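PHB depolymerase (Penicillium funiculosum, PDB 2D81) hydrolyses the ester bonds of the biopolyester polyhydroxybutyrate, using a circularly permuted alpha/beta hydrolase fold. Local coordinates at residues Pro155-Leu169 / Ile237-Trp250. Residues are numbered along the deposited sequence; the frame is centred on the assembly and turned at random.
Sequences PYISNCNYDGAGAAL and IGSRFIQNTGYNKW
Asp163 and Trp250 make the direct polar link between the two segments: the indole NE1 donates to Asp163 OD1 over 2.8 Å, and OD1 accepts through its syn lone pair, almost in the indole plane. With chi1 at -177° the carboxylate swings between the helix start and the indole, OD1 serving Trp250 and OD2 the helix. There Asp163 is the N-cap, and OD2 takes Gly166 N at 3.0 Å from above the carboxylate plane. Two waters carry OD2 further, one to Ala165 N and Thr245 O, the other to Gly246 O; OD1 also forms a salt bridge with Arg179.

CH-pi contacts lie beside this network. Gly166 CA sits 3.5 Å from the centroid of the five-membered ring of Trp250, over its face, and Ala165 CB rests almost centrally on the Tyr247 ring. Leu169 CD1 reaches Trp250 CB at 3.7 Å.

Around strand 157-159, which pairs with strand 137-139, packing is partly on backbone carbonyls. Ile157 CD1 meets Arg240 O (3.5 Å) and Phe241 CA (3.7 Å); its CG2 meets Asn244 O and CB, while Asn244 ND2 hydrogen-bonds to Asp146 and Ala144.

The contact thus joins this strand and helix 164-173 to helices 240-244 and 247-251, the latter touching central-sheet strand 256-260. One carboxylate caps helix 164-173 and ties it directly to Trp250, and through water to the preceding turn. Its several donors, Arg179 among them, would probably favour the charged form, while small residues let the aromatic rings lie close against the helix.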
loop_
_atom_site.group_PDB
_atom_site.type_symbol
_atom_site.label_atom_id
_atom_site.label_comp_id
_atom_site.label_asym_id
_atom_site.label_seq_id
_atom_site.Cartn_x
_atom_site.Cartn_y
_atom_site.Cartn_z
ATOM N N PRO A 155 5.713 -16.883 -1.517
ATOM C CA PRO A 155 5.528 -15.495 -1.957
ATOM C C PRO A 155 4.980 -14.522 -0.911
ATOM O O PRO A 155 4.614 -13.397 -1.247
ATOM C CB PRO A 155 4.573 -15.652 -3.126
ATOM C CG PRO A 155 3.638 -16.700 -2.597
ATOM C CD PRO A 155 4.590 -17.721 -1.980
ATOM N N TYR A 156 4.921 -14.956 0.345
ATOM C CA TYR A 156 4.341 -14.154 1.419
ATOM C C TYR A 156 2.887 -13.783 1.129
ATOM O O TYR A 156 2.445 -12.665 1.394
ATOM C CB TYR A 156 5.177 -12.890 1.653
ATOM C CG TYR A 156 6.631 -13.198 1.924
ATOM C CD1 TYR A 156 7.566 -13.200 0.894
ATOM C CD2 TYR A 156 7.064 -13.527 3.208
ATOM C CE1 TYR A 156 8.897 -13.521 1.128
ATOM C CE2 TYR A 156 8.393 -13.854 3.455
ATOM C CZ TYR A 156 9.304 -13.847 2.409
ATOM O OH TYR A 156 10.621 -14.167 2.637
ATOM N N ILE A 157 2.153 -14.741 0.579
ATOM C CA ILE A 157 0.707 -14.630 0.401
ATOM C C ILE A 157 0.126 -15.971 0.841
ATOM O O ILE A 157 0.588 -17.020 0.398
ATOM C CB ILE A 157 0.342 -14.393 -1.082
ATOM C CG1 ILE A 157 1.083 -13.164 -1.616
ATOM C CG2 ILE A 157 -1.163 -14.205 -1.221
ATOM C CD1 ILE A 157 0.967 -12.998 -3.122
ATOM N N SER A 158 -0.880 -15.940 1.709
ATOM C CA SER A 158 -1.318 -17.158 2.387
ATOM C C SER A 158 -2.829 -17.270 2.482
ATOM O O SER A 158 -3.548 -16.271 2.406
ATOM C CB SER A 158 -0.742 -17.212 3.806
ATOM O OG SER A 158 0.671 -17.150 3.802
ATOM N N ASN A 159 -3.308 -18.496 2.666
ATOM C CA ASN A 159 -4.668 -18.697 3.142
ATOM C C ASN A 159 -4.636 -18.618 4.664
ATOM O O ASN A 159 -4.322 -19.598 5.338
ATOM C CB ASN A 159 -5.201 -20.065 2.711
ATOM C CG ASN A 159 -6.679 -20.234 3.018
ATOM O OD1 ASN A 159 -7.229 -19.541 3.874
ATOM N ND2 ASN A 159 -7.328 -21.170 2.326
ATOM N N CYS A 160 -4.940 -17.440 5.195
ATOM C CA CYS A 160 -4.988 -17.230 6.638
ATOM C C CYS A 160 -6.412 -17.341 7.166
ATOM O O CYS A 160 -6.699 -16.910 8.284
ATOM C CB CYS A 160 -4.440 -15.847 6.991
ATOM S SG CYS A 160 -2.671 -15.600 6.634
ATOM N N ASN A 161 -7.300 -17.912 6.357
ATOM C CA ASN A 161 -8.713 -18.000 6.709
ATOM C C ASN A 161 -9.228 -16.611 7.077
ATOM O O ASN A 161 -10.057 -16.449 7.974
ATOM C CB ASN A 161 -8.911 -18.970 7.881
ATOM C CG ASN A 161 -10.377 -19.239 8.176
ATOM O OD1 ASN A 161 -11.165 -19.514 7.269
ATOM N ND2 ASN A 161 -10.745 -19.173 9.448
ATOM N N TYR A 162 -8.713 -15.608 6.375
ATOM C CA TYR A 162 -9.145 -14.230 6.565
ATOM C C TYR A 162 -8.969 -13.458 5.266
ATOM O O TYR A 162 -7.862 -13.350 4.739
ATOM C CB TYR A 162 -8.334 -13.563 7.677
ATOM C CG TYR A 162 -8.680 -12.107 7.901
ATOM C CD1 TYR A 162 -7.780 -11.094 7.557
ATOM C CD2 TYR A 162 -9.899 -11.741 8.468
ATOM C CE1 TYR A 162 -8.091 -9.744 7.781
ATOM C CE2 TYR A 162 -10.219 -10.399 8.694
ATOM C CZ TYR A 162 -9.314 -9.409 8.351
ATOM O OH TYR A 162 -9.632 -8.089 8.591
ATOM N N ASP A 163 -10.077 -12.931 4.757
ATOM C CA ASP A 163 -10.081 -12.169 3.517
ATOM C C ASP A 163 -9.612 -10.743 3.796
ATOM O O ASP A 163 -10.423 -9.848 4.023
ATOM C CB ASP A 163 -11.496 -12.153 2.933
ATOM C CG ASP A 163 -11.574 -11.445 1.590
ATOM O OD1 ASP A 163 -12.698 -11.300 1.071
ATOM O OD2 ASP A 163 -10.523 -11.037 1.050
ATOM N N GLY A 164 -8.295 -10.546 3.783
ATOM C CA GLY A 164 -7.734 -9.245 4.103
ATOM C C GLY A 164 -8.077 -8.171 3.091
ATOM O O GLY A 164 -8.420 -7.051 3.468
ATOM N N ALA A 165 -7.979 -8.506 1.808
ATOM C CA ALA A 165 -8.281 -7.543 0.754
ATOM C C ALA A 165 -9.715 -7.059 0.897
ATOM O O ALA A 165 -9.988 -5.859 0.827
ATOM C CB ALA A 165 -8.072 -8.181 -0.620
ATOM N N GLY A 166 -10.629 -8.000 1.107
ATOM C CA GLY A 166 -12.026 -7.652 1.270
ATOM C C GLY A 166 -12.275 -6.803 2.503
ATOM O O GLY A 166 -13.044 -5.846 2.463
ATOM N N ALA A 167 -11.627 -7.156 3.607
ATOM C CA ALA A 167 -11.781 -6.397 4.842
ATOM C C ALA A 167 -11.332 -4.954 4.632
ATOM O O ALA A 167 -12.021 -4.016 5.033
ATOM C CB ALA A 167 -10.970 -7.043 5.959
ATOM N N ALA A 168 -10.173 -4.782 4.005
ATOM C CA ALA A 168 -9.631 -3.447 3.768
ATOM C C ALA A 168 -10.536 -2.623 2.854
ATOM O O ALA A 168 -10.847 -1.469 3.153
ATOM C CB ALA A 168 -8.231 -3.548 3.163
ATOM N N LEU A 169 -10.959 -3.210 1.739
ATOM C CA LEU A 169 -11.783 -2.483 0.775
ATOM C C LEU A 169 -13.167 -2.154 1.325
ATOM O O LEU A 169 -13.686 -1.056 1.104
ATOM C CB LEU A 169 -11.917 -3.285 -0.525
ATOM C CG LEU A 169 -10.634 -3.446 -1.346
ATOM C CD1 LEU A 169 -10.914 -4.324 -2.557
ATOM C CD2 LEU A 169 -10.119 -2.071 -1.779
ATOM N N ILE A 237 8.029 -12.611 -8.154
ATOM C CA ILE A 237 6.995 -13.641 -8.094
ATOM C C ILE A 237 5.989 -13.549 -9.237
ATOM O O ILE A 237 4.892 -14.110 -9.157
ATOM C CB ILE A 237 6.226 -13.579 -6.753
ATOM C CG1 ILE A 237 5.603 -12.195 -6.568
ATOM C CG2 ILE A 237 7.165 -13.905 -5.601
ATOM C CD1 ILE A 237 4.758 -12.057 -5.316
ATOM N N GLY A 238 6.359 -12.845 -10.300
ATOM C CA GLY A 238 5.450 -12.687 -11.421
ATOM C C GLY A 238 4.135 -12.060 -10.996
ATOM O O GLY A 238 4.123 -11.101 -10.226
ATOM N N SER A 239 3.025 -12.601 -11.488
ATOM C CA SER A 239 1.722 -11.991 -11.252
ATOM C C SER A 239 1.048 -12.482 -9.971
ATOM O O SER A 239 -0.143 -12.262 -9.770
ATOM C CB SER A 239 0.793 -12.253 -12.441
ATOM O OG SER A 239 0.507 -13.635 -12.569
ATOM N N ARG A 240 1.802 -13.134 -9.094
ATOM C CA ARG A 240 1.189 -13.735 -7.917
ATOM C C ARG A 240 0.575 -12.749 -6.926
ATOM O O ARG A 240 -0.437 -13.059 -6.300
ATOM C CB ARG A 240 2.184 -14.650 -7.198
ATOM C CG ARG A 240 2.455 -15.946 -7.948
ATOM C CD ARG A 240 3.098 -16.990 -7.047
ATOM N NE ARG A 240 3.439 -18.210 -7.773
ATOM C CZ ARG A 240 2.557 -18.988 -8.395
ATOM N NH1 ARG A 240 1.267 -18.677 -8.385
ATOM N NH2 ARG A 240 2.965 -20.080 -9.026
ATOM N N PHE A 241 1.156 -11.563 -6.771
ATOM C CA PHE A 241 0.537 -10.597 -5.869
ATOM C C PHE A 241 -0.749 -10.081 -6.503
ATOM O O PHE A 241 -1.776 -9.944 -5.836
ATOM C CB PHE A 241 1.465 -9.414 -5.573
ATOM C CG PHE A 241 0.978 -8.531 -4.450
ATOM C CD1 PHE A 241 1.330 -8.800 -3.130
ATOM C CD2 PHE A 241 0.142 -7.451 -4.711
ATOM C CE1 PHE A 241 0.851 -8.002 -2.084
ATOM C CE2 PHE A 241 -0.341 -6.650 -3.675
ATOM C CZ PHE A 241 0.014 -6.927 -2.361
ATOM N N ILE A 242 -0.690 -9.800 -7.798
ATOM C CA ILE A 242 -1.847 -9.283 -8.515
ATOM C C ILE A 242 -3.027 -10.249 -8.440
ATOM O O ILE A 242 -4.178 -9.823 -8.320
ATOM C CB ILE A 242 -1.489 -9.012 -9.994
ATOM C CG1 ILE A 242 -0.463 -7.877 -10.063
ATOM C CG2 ILE A 242 -2.746 -8.662 -10.792
ATOM C CD1 ILE A 242 0.228 -7.748 -11.401
ATOM N N GLN A 243 -2.742 -11.545 -8.496
ATOM C CA GLN A 243 -3.797 -12.549 -8.599
ATOM C C GLN A 243 -4.174 -13.212 -7.276
ATOM O O GLN A 243 -5.340 -13.540 -7.057
ATOM C CB GLN A 243 -3.397 -13.634 -9.598
ATOM C CG GLN A 243 -3.216 -13.135 -11.019
ATOM C CD GLN A 243 -2.873 -14.254 -11.979
ATOM O OE1 GLN A 243 -1.893 -14.975 -11.785
ATOM N NE2 GLN A 243 -3.680 -14.407 -13.023
ATOM N N ASN A 244 -3.191 -13.413 -6.404
ATOM C CA ASN A 244 -3.390 -14.229 -5.206
ATOM C C ASN A 244 -3.882 -13.457 -3.979
ATOM O O ASN A 244 -4.248 -14.066 -2.976
ATOM C CB ASN A 244 -2.089 -14.955 -4.845
ATOM C CG ASN A 244 -1.793 -16.133 -5.757
ATOM O OD1 ASN A 244 -2.159 -16.139 -6.931
ATOM N ND2 ASN A 244 -1.105 -17.133 -5.219
ATOM N N THR A 245 -3.886 -12.127 -4.050
ATOM C CA THR A 245 -4.237 -11.318 -2.886
ATOM C C THR A 245 -5.740 -11.144 -2.720
ATOM O O THR A 245 -6.225 -10.931 -1.610
ATOM C CB THR A 245 -3.595 -9.922 -2.950
ATOM O OG1 THR A 245 -3.865 -9.328 -4.225
ATOM C CG2 THR A 245 -2.088 -10.019 -2.732
ATOM N N GLY A 246 -6.477 -11.218 -3.824
ATOM C CA GLY A 246 -7.926 -11.174 -3.729
ATOM C C GLY A 246 -8.576 -9.809 -3.891
ATOM O O GLY A 246 -9.795 -9.696 -3.765
ATOM N N TYR A 247 -7.790 -8.771 -4.170
ATOM C CA TYR A 247 -8.368 -7.448 -4.413
ATOM C C TYR A 247 -9.313 -7.483 -5.606
ATOM O O TYR A 247 -10.394 -6.888 -5.575
ATOM C CB TYR A 247 -7.289 -6.402 -4.703
ATOM C CG TYR A 247 -6.408 -6.028 -3.536
ATOM C CD1 TYR A 247 -5.206 -6.688 -3.305
ATOM C CD2 TYR A 247 -6.759 -4.979 -2.683
ATOM C CE1 TYR A 247 -4.367 -6.312 -2.260
ATOM C CE2 TYR A 247 -5.931 -4.598 -1.633
ATOM C CZ TYR A 247 -4.735 -5.267 -1.430
ATOM O OH TYR A 247 -3.901 -4.887 -0.409
ATOM N N ASN A 248 -8.891 -8.167 -6.665
ATOM C CA ASN A 248 -9.610 -8.103 -7.928
ATOM C C ASN A 248 -10.998 -8.715 -7.819
ATOM O O ASN A 248 -11.923 -8.282 -8.504
ATOM C CB ASN A 248 -8.819 -8.806 -9.037
ATOM C CG ASN A 248 -7.463 -8.176 -9.267
ATOM O OD1 ASN A 248 -7.240 -7.019 -8.915
ATOM N ND2 ASN A 248 -6.553 -8.931 -9.871
ATOM N N LYS A 249 -11.143 -9.717 -6.954
ATOM C CA LYS A 249 -12.438 -10.359 -6.737
ATOM C C LYS A 249 -13.480 -9.345 -6.280
ATOM O O LYS A 249 -14.637 -9.394 -6.704
ATOM C CB LYS A 249 -12.314 -11.465 -5.686
ATOM C CG LYS A 249 -11.364 -12.585 -6.074
ATOM C CD LYS A 249 -11.313 -13.658 -5.000
ATOM C CE LYS A 249 -10.401 -14.799 -5.410
ATOM N NZ LYS A 249 -10.875 -15.461 -6.658
ATOM N N TRP A 250 -13.065 -8.429 -5.409
ATOM C CA TRP A 250 -13.955 -7.388 -4.913
ATOM C C TRP A 250 -14.120 -6.245 -5.911
ATOM O O TRP A 250 -15.224 -5.729 -6.101
ATOM C CB TRP A 250 -13.438 -6.845 -3.575
ATOM C CG TRP A 250 -13.611 -7.815 -2.451
ATOM C CD1 TRP A 250 -12.696 -8.723 -1.990
ATOM C CD2 TRP A 250 -14.802 -8.023 -1.684
ATOM N NE1 TRP A 250 -13.248 -9.486 -0.985
ATOM C CE2 TRP A 250 -14.540 -9.077 -0.778
ATOM C CE3 TRP A 250 -16.070 -7.423 -1.677
ATOM C CZ2 TRP A 250 -15.500 -9.542 0.127
ATOM C CZ3 TRP A 250 -17.025 -7.887 -0.776
ATOM C CH2 TRP A 250 -16.732 -8.937 0.112
HETATM O O HOH W 1 -7.494 -11.208 0.862
HETATM O O HOH W 2 -10.825 -11.633 -1.753
#